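Local coordinates for protein agmatine ureohydrolase (Thermoplasma volcanium GSS1, PDB 3PZL) that probably hydrolyses agmatine to putrescine and urea, using a pair of manganese ions bound in each subunit, at residues N46-R51 with G121-I126; S151-M154 with Y158-A161; A238-T243 with G280-L285. All blocks are in the same frame, centred on the assembly; numbering follows the deposited sequence.

Contact 1: residues N46-R51 with G121-I126. With MN (manganese (II) ion), chain F.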
loop_
_atom_site.group_PDB
_atom_site.type_symbol
_atom_site.label_atom_id
_atom_site.label_comp_id
_atom_site.label_asym_id
_atom_site.label_seq_id
_atom_site.Cartn_x
_atom_site.Cartn_y
_atom_site.Cartn_z
ATOM N N ASN B 46 -11.918 6.862 19.828
ATOM C CA ASN B 46 -12.179 8.282 19.711
ATOM C C ASN B 46 -11.436 9.120 20.740
ATOM O O ASN B 46 -11.977 10.067 21.328
ATOM C CB ASN B 46 -13.689 8.555 19.755
ATOM C CG ASN B 46 -14.068 9.761 18.950
ATOM O OD1 ASN B 46 -13.556 9.957 17.841
ATOM N ND2 ASN B 46 -14.944 10.593 19.508
ATOM N N THR B 47 -10.183 8.770 20.952
ATOM C CA THR B 47 -9.310 9.604 21.750
ATOM C C THR B 47 -7.892 9.546 21.152
ATOM O O THR B 47 -6.974 10.216 21.645
ATOM C CB THR B 47 -9.367 9.192 23.272
ATOM O OG1 THR B 47 -9.523 10.347 24.096
ATOM C CG2 THR B 47 -8.151 8.449 23.713
ATOM N N SER B 48 -7.740 8.753 20.089
ATOM C CA SER B 48 -6.428 8.440 19.522
ATOM C C SER B 48 -6.012 9.471 18.498
ATOM O O SER B 48 -6.730 9.729 17.542
ATOM C CB SER B 48 -6.427 7.048 18.863
ATOM O OG SER B 48 -6.484 6.015 19.830
ATOM N N SER B 49 -4.837 10.045 18.680
ATOM C CA SER B 49 -4.474 11.179 17.858
ATOM C C SER B 49 -3.647 10.825 16.641
ATOM O O SER B 49 -4.000 11.215 15.520
ATOM C CB SER B 49 -3.727 12.221 18.666
ATOM O OG SER B 49 -3.337 13.250 17.773
ATOM N N TYR B 50 -2.537 10.110 16.865
ATOM C CA TYR B 50 -1.558 9.921 15.816
ATOM C C TYR B 50 -2.023 8.992 14.657
ATOM O O TYR B 50 -2.339 9.467 13.571
ATOM C CB TYR B 50 -0.208 9.523 16.390
ATOM C CG TYR B 50 0.844 9.527 15.313
ATOM C CD1 TYR B 50 1.128 10.686 14.628
ATOM C CD2 TYR B 50 1.541 8.374 14.966
ATOM C CE1 TYR B 50 2.060 10.719 13.637
ATOM C CE2 TYR B 50 2.493 8.404 13.990
ATOM C CZ TYR B 50 2.727 9.594 13.306
ATOM O OH TYR B 50 3.672 9.700 12.301
ATOM N N ARG B 51 -2.034 7.683 14.865
ATOM C CA ARG B 51 -2.514 6.760 13.856
ATOM C C ARG B 51 -3.853 6.292 14.310
ATOM O O ARG B 51 -4.044 5.946 15.484
ATOM C CB ARG B 51 -1.600 5.549 13.742
ATOM C CG ARG B 51 -0.356 5.790 12.914
ATOM C CD ARG B 51 0.516 4.591 12.922
ATOM N NE ARG B 51 1.752 4.814 12.200
ATOM C CZ ARG B 51 2.766 3.944 12.154
ATOM N NH1 ARG B 51 2.727 2.786 12.812
ATOM N NH2 ARG B 51 3.853 4.238 11.457
ATOM N N GLY B 121 -9.349 -4.801 22.071
ATOM C CA GLY B 121 -9.794 -3.464 21.930
ATOM C C GLY B 121 -9.244 -2.736 20.744
ATOM O O GLY B 121 -8.640 -3.324 19.863
ATOM N N GLY B 122 -9.566 -1.448 20.729
ATOM C CA GLY B 122 -8.836 -0.467 20.009
ATOM C C GLY B 122 -7.947 0.176 21.065
ATOM O O GLY B 122 -6.923 -0.427 21.472
ATOM N N GLU B 123 -8.341 1.369 21.523
ATOM C CA GLU B 123 -7.525 2.177 22.453
ATOM C C GLU B 123 -7.266 1.509 23.778
ATOM O O GLU B 123 -7.890 0.495 24.105
ATOM C CB GLU B 123 -8.200 3.484 22.794
ATOM C CG GLU B 123 -8.274 4.441 21.706
ATOM C CD GLU B 123 -8.903 5.713 22.150
ATOM O OE1 GLU B 123 -9.419 5.777 23.294
ATOM O OE2 GLU B 123 -8.875 6.656 21.340
ATOM N N HIS B 124 -6.352 2.112 24.535
ATOM C CA HIS B 124 -5.947 1.603 25.841
ATOM C C HIS B 124 -6.899 2.064 26.933
ATOM O O HIS B 124 -6.916 1.503 28.024
ATOM C CB HIS B 124 -4.517 2.030 26.188
ATOM C CG HIS B 124 -3.852 1.141 27.182
ATOM N ND1 HIS B 124 -2.498 1.246 27.484
ATOM C CD2 HIS B 124 -4.353 0.117 27.931
ATOM C CE1 HIS B 124 -2.202 0.335 28.399
ATOM N NE2 HIS B 124 -3.310 -0.352 28.695
ATOM N N SER B 125 -7.706 3.070 26.651
ATOM C CA SER B 125 -8.540 3.606 27.696
ATOM C C SER B 125 -9.674 2.670 28.059
ATOM O O SER B 125 -10.303 2.859 29.087
ATOM C CB SER B 125 -9.087 4.966 27.312
ATOM O OG SER B 125 -9.827 4.867 26.105
ATOM N N ILE B 126 -9.937 1.649 27.256
ATOM C CA ILE B 126 -10.933 0.673 27.652
ATOM C C ILE B 126 -10.532 -0.116 28.896
ATOM O O ILE B 126 -11.395 -0.649 29.593
ATOM C CB ILE B 126 -11.258 -0.268 26.527
ATOM C CG1 ILE B 126 -10.023 -1.047 26.080
ATOM C CG2 ILE B 126 -11.827 0.515 25.362
ATOM C CD1 ILE B 126 -10.300 -2.126 25.055
HETATM MN MN MN F . -1.438 3.218 26.580
#

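Contact 2: residues S151-M154 with Y158-A161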
loop_
_atom_site.group_PDB
_atom_site.type_symbol
_atom_site.label_atom_id
_atom_site.label_comp_id
_atom_site.label_asym_id
_atom_site.label_seq_id
_atom_site.Cartn_x
_atom_site.Cartn_y
_atom_site.Cartn_z
ATOM N N SER B 151 -2.442 13.565 34.017
ATOM C CA SER B 151 -3.656 13.937 34.721
ATOM C C SER B 151 -4.844 14.127 33.755
ATOM O O SER B 151 -5.953 13.667 34.031
ATOM C CB SER B 151 -3.419 15.157 35.607
ATOM O OG SER B 151 -4.135 15.007 36.840
ATOM N N SER B 152 -4.597 14.782 32.619
ATOM C CA SER B 152 -5.605 14.914 31.558
ATOM C C SER B 152 -4.987 15.226 30.184
ATOM O O SER B 152 -3.878 15.766 30.092
ATOM C CB SER B 152 -6.648 15.978 31.918
ATOM O OG SER B 152 -7.715 15.962 30.997
ATOM N N TYR B 153 -5.708 14.885 29.117
ATOM C CA TYR B 153 -5.249 15.207 27.768
ATOM C C TYR B 153 -6.413 15.582 26.868
ATOM O O TYR B 153 -7.436 14.886 26.832
ATOM C CB TYR B 153 -4.492 14.028 27.205
ATOM C CG TYR B 153 -3.556 14.339 26.082
ATOM C CD1 TYR B 153 -2.651 15.407 26.161
ATOM C CD2 TYR B 153 -3.530 13.520 24.940
ATOM C CE1 TYR B 153 -1.763 15.673 25.102
ATOM C CE2 TYR B 153 -2.650 13.764 23.894
ATOM C CZ TYR B 153 -1.777 14.835 23.980
ATOM O OH TYR B 153 -0.925 15.048 22.933
HETATM N N MSE B 154 -6.250 16.700 26.156
HETATM C CA MSE B 154 -7.282 17.262 25.264
HETATM C C MSE B 154 -8.606 17.394 25.997
HETATM O O MSE B 154 -9.628 16.908 25.513
HETATM C CB MSE B 154 -7.494 16.373 24.039
HETATM C CG MSE B 154 -6.230 15.695 23.507
HETATM SE SE MSE B 154 -5.147 16.962 22.477
HETATM C CE MSE B 154 -5.445 16.322 20.621
ATOM N N TYR B 158 -10.254 10.610 30.858
ATOM C CA TYR B 158 -10.259 9.265 30.321
ATOM C C TYR B 158 -9.635 9.152 28.913
ATOM O O TYR B 158 -9.768 8.123 28.265
ATOM C CB TYR B 158 -11.668 8.668 30.374
ATOM C CG TYR B 158 -12.256 8.653 31.766
ATOM C CD1 TYR B 158 -11.661 7.910 32.793
ATOM C CD2 TYR B 158 -13.414 9.385 32.065
ATOM C CE1 TYR B 158 -12.207 7.907 34.083
ATOM C CE2 TYR B 158 -13.961 9.389 33.351
ATOM C CZ TYR B 158 -13.352 8.647 34.352
ATOM O OH TYR B 158 -13.890 8.636 35.620
ATOM N N ASN B 159 -8.940 10.200 28.470
ATOM C CA ASN B 159 -8.055 10.114 27.305
ATOM C C ASN B 159 -7.020 8.997 27.445
ATOM O O ASN B 159 -6.455 8.827 28.531
ATOM C CB ASN B 159 -7.326 11.438 27.104
ATOM C CG ASN B 159 -6.352 11.399 25.948
ATOM O OD1 ASN B 159 -6.673 11.866 24.853
ATOM N ND2 ASN B 159 -5.162 10.844 26.179
ATOM N N HIS B 160 -6.745 8.283 26.341
ATOM C CA HIS B 160 -5.911 7.062 26.355
ATOM C C HIS B 160 -4.429 7.265 26.723
ATOM O O HIS B 160 -3.643 6.308 26.744
ATOM C CB HIS B 160 -6.050 6.279 25.037
ATOM C CG HIS B 160 -5.202 6.811 23.916
ATOM N ND1 HIS B 160 -5.152 8.152 23.579
ATOM C CD2 HIS B 160 -4.382 6.178 23.044
ATOM C CE1 HIS B 160 -4.332 8.319 22.556
ATOM N NE2 HIS B 160 -3.854 7.136 22.213
ATOM N N ALA B 161 -4.057 8.507 27.009
ATOM C CA ALA B 161 -2.729 8.816 27.502
ATOM C C ALA B 161 -2.739 9.042 29.024
ATOM O O ALA B 161 -1.754 9.519 29.600
ATOM C CB ALA B 161 -2.201 10.042 26.783
#

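Contact 3: residues A238-T243 with G280-L285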
loop_
_atom_site.group_PDB
_atom_site.type_symbol
_atom_site.label_atom_id
_atom_site.label_comp_id
_atom_site.label_asym_id
_atom_site.label_seq_id
_atom_site.Cartn_x
_atom_site.Cartn_y
_atom_site.Cartn_z
ATOM N N ALA B 238 5.831 -5.368 15.907
ATOM C CA ALA B 238 4.460 -4.839 15.837
ATOM C C ALA B 238 4.459 -3.505 15.062
ATOM O O ALA B 238 4.325 -2.444 15.658
ATOM C CB ALA B 238 3.925 -4.625 17.250
ATOM N N PRO B 239 4.665 -3.542 13.741
ATOM C CA PRO B 239 4.761 -2.333 12.902
ATOM C C PRO B 239 3.525 -1.429 12.913
ATOM O O PRO B 239 3.620 -0.252 12.566
ATOM C CB PRO B 239 4.887 -2.908 11.484
ATOM C CG PRO B 239 5.383 -4.286 11.654
ATOM C CD PRO B 239 4.872 -4.777 12.959
ATOM N N ALA B 240 2.377 -1.972 13.269
ATOM C CA ALA B 240 1.118 -1.282 13.034
ATOM C C ALA B 240 0.509 -0.717 14.324
ATOM O O ALA B 240 -0.682 -0.472 14.402
ATOM C CB ALA B 240 0.175 -2.212 12.392
ATOM N N VAL B 241 1.317 -0.520 15.347
ATOM C CA VAL B 241 0.808 0.136 16.545
ATOM C C VAL B 241 0.475 1.629 16.293
ATOM O O VAL B 241 1.052 2.274 15.402
ATOM C CB VAL B 241 1.798 -0.029 17.703
ATOM C CG1 VAL B 241 1.869 -1.482 18.087
ATOM C CG2 VAL B 241 3.164 0.483 17.298
ATOM N N GLY B 242 -0.442 2.169 17.097
ATOM C CA GLY B 242 -0.972 3.532 16.907
ATOM C C GLY B 242 0.050 4.630 17.174
ATOM O O GLY B 242 -0.016 5.691 16.552
ATOM N N THR B 243 0.986 4.383 18.095
ATOM C CA THR B 243 2.071 5.326 18.385
ATOM C C THR B 243 3.431 4.587 18.529
ATOM O O THR B 243 3.838 4.208 19.643
ATOM C CB THR B 243 1.787 6.162 19.686
ATOM O OG1 THR B 243 2.077 5.364 20.846
ATOM C CG2 THR B 243 0.324 6.662 19.749
ATOM N N GLY B 280 -0.852 -7.423 8.034
ATOM C CA GLY B 280 -1.436 -8.459 8.890
ATOM C C GLY B 280 -0.494 -8.988 9.953
ATOM O O GLY B 280 -0.950 -9.659 10.891
ATOM N N ASN B 281 0.801 -8.665 9.859
ATOM C CA ASN B 281 1.748 -9.276 10.778
ATOM C C ASN B 281 1.510 -8.868 12.218
ATOM O O ASN B 281 1.767 -9.644 13.146
ATOM C CB ASN B 281 3.209 -9.089 10.342
ATOM C CG ASN B 281 3.564 -9.939 9.081
ATOM O OD1 ASN B 281 2.757 -10.747 8.591
ATOM N ND2 ASN B 281 4.764 -9.731 8.545
ATOM N N THR B 282 0.981 -7.673 12.419
ATOM C CA THR B 282 0.763 -7.172 13.790
ATOM C C THR B 282 -0.453 -7.867 14.446
ATOM O O THR B 282 -0.404 -8.312 15.587
ATOM C CB THR B 282 0.606 -5.644 13.813
ATOM O OG1 THR B 282 1.755 -5.035 13.217
ATOM C CG2 THR B 282 0.468 -5.144 15.219
ATOM N N SER B 283 -1.533 -8.021 13.697
ATOM C CA SER B 283 -2.685 -8.746 14.216
ATOM C C SER B 283 -2.398 -10.237 14.351
ATOM O O SER B 283 -3.084 -10.948 15.072
ATOM C CB SER B 283 -3.921 -8.490 13.360
ATOM O OG SER B 283 -3.643 -8.846 12.037
HETATM N N MSE B 284 -1.374 -10.704 13.663
HETATM C CA MSE B 284 -0.979 -12.085 13.765
HETATM C C MSE B 284 -0.221 -12.299 15.076
HETATM O O MSE B 284 -0.392 -13.304 15.760
HETATM C CB MSE B 284 -0.108 -12.472 12.597
HETATM C CG MSE B 284 0.142 -13.959 12.508
HETATM SE SE MSE B 284 -1.557 -14.928 12.142
HETATM C CE MSE B 284 -0.803 -16.700 11.877
ATOM N N LEU B 285 0.641 -11.361 15.428
ATOM C CA LEU B 285 1.287 -11.424 16.725
ATOM C C LEU B 285 0.210 -11.263 17.802
ATOM O O LEU B 285 0.215 -12.000 18.803
ATOM C CB LEU B 285 2.336 -10.329 16.863
ATOM C CG LEU B 285 2.967 -10.160 18.236
ATOM C CD1 LEU B 285 3.622 -11.424 18.686
ATOM C CD2 LEU B 285 3.974 -9.113 18.125
#

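Contact 1: residues N46-R51 with G121-I126
Glu123 OE2 gathers the polar groups of the 46-51 loop around itself: Ser48 OG is hydrogen-bonded to Glu123 OE2 at 2.9 Å, and Thr47 N gives it a second, weak bond whose N-H...O angle is only 128°. The place of this oxygen is less certain than the rest, so both bonds are doubtful in detail. The carboxylate sits between the Ser48 hydroxyl and the Thr47 N-H. The other oxygen is turned back to its own loop, where Ser125 OG donates to Glu123 OE1 at 3.0 Å, approaching nearly in line with the C-O bond. With a bond from Ser125 on one oxygen and the less certain ones on the other, the carboxylate is probably limited in its rotation. Its reach comes from a straight chain beyond CG (chi2 -178°), while the Thr47 side chain crosses it at about a right angle and lays CB and CG2 against the carboxylate. Both loops follow parallel strands, 37-42 and 116-121, of the eight-stranded sheet of the arginase fold, and both leave the same C-terminal edge, where this family places its metal site. The residue next to the glutamate shows what the second loop carries. His124 sends its ring away from the 46-51 loop, with CG anti to the backbone N (chi1 -157°), and His124 ND1 binds manganese at 2.4 Å; Asp144, Asp148 and Asp229 complete the protein ligands of that ion. Ser227 OG is bonded to His124 NE2, so that metal and second-shell bond together fix the ring's rotation, and the backbone N-H of His124 is bonded to Glu272. At the other end of the contact, Asn46 turns its amide to Arg52 and to the carbonyl of Glu94.

Contact 2: residues S151-M154 with Y158-A161
Tyr153 and Asn159 make the heart of this contact, one side chain meeting the other across a loop that doubles back on itself. The amide group of Asn159 stands at the edge of the tyrosine ring beside CB, with its carbon in the ring plane: Asn159 CG lies 3.5 Å from Tyr153 CB and 3.7 Å from Tyr153 CD2. Amide and ring are turned almost perpendicular, 81° apart, so the two flat groups do not stack. Behind the amide, Asn159 CB sits 3.5 Å from Tyr153 O, bringing the asparagine against the backbone as well as the ring. Ala161 adds a smaller apolar touch, its CB 4.2 Å from Tyr153 CD2. Tyr153 CG stands anti to the backbone N (chi1 -159°), which brings the ring edge to the asparagine, and the asparagine answers with the same choice (chi1 178°). Replacing Asn159 with a glycine would probably open a gap at this edge and leave the Tyr153 ring freer to swing. Both segments belong to the long loop between strand 138-143 and helix 163-171, the stretch of the arginase fold that begins with the manganese ligands Asp144, His146 and Asp148; the Ala161 side chain is about 5 Å from that of Asp148. Next outward, the selenomethionine at Met154 lays its CG over one face of the tyrosine ring, 3.7 Å above the plane and toward the rim, and packs on Glu94 of a neighbouring subunit. Ser152 OG is bonded to the carbonyl of Asn156, tying the outgoing arm to the bend between the segments. On the returning arm, Tyr158 rests on Val96, Glu97 and Ile100 of helix 96-112, while the His160 side chain packs against Thr47, Ser48, Glu123 and Glu272.

Contact 3: residues A238-T243 with G280-L285
Thr282, in the first turn of helix 281-303, fills the buried part of this contact with both its branches. Its hydroxyl accepts the backbone N-H of Ala240, with Ala240 N 3.1 Å from Thr282 OG1 and an N-H...O angle of 139°, and is hydrogen-bonded to Asp278 just ahead of the helix. With OG1 beside its own backbone N (chi1 -56°), the methyl falls on the other side, Thr282 CG2 standing 4.0 Å from Ala238 CB. Ala240 CB completes the close fit against Thr282 CB at 3.7 Å. The Pro239 ring passes Thr282 in the opposite direction, Pro239 CD lying 3.1 Å from Thr282 OG1. The type I turn from Ala238 to Val241 wraps the loop around the threonine. Toward the partly exposed side the contact thins: Asn281 barely touches the 238-243 loop and points its amide to Arg51 and to the carbonyl of Pro239, both of a neighbouring subunit. The helix starts at Gly280, the N-cap, whose carbonyl O takes both Met284 N and Ser283 OG. Around this helix start, Thr282 and Ser283 pack on Phe273, past strand 265-271, Ser283 and Met284 lie on helix 57-65, and the turn belongs to the loop between strand 223-229 and helix 251-261.

In the fold
Contact 1 is the hub of the three. Its centre lies 11 Å from that of contact 2 and 14 Å from that of contact 3, whereas contacts 2 and 3 lie 23 Å apart centre to centre and do not touch. Thr47 and Ser48 pack on His160, joining contact 1 to contact 2; Arg51 NH1 reaches Val241 O at 3.1 Å, a probable hydrogen bond that joins it to contact 3. They lie at increasing distances from the manganese site: contact 1 supplies a ligand, the Ala161 side chain of contact 2 is about 7 Å from a manganese ion, and that of Ala238 in contact 3 about 11 Å. Contacts 1 and 3 also meet the same neighbouring subunit.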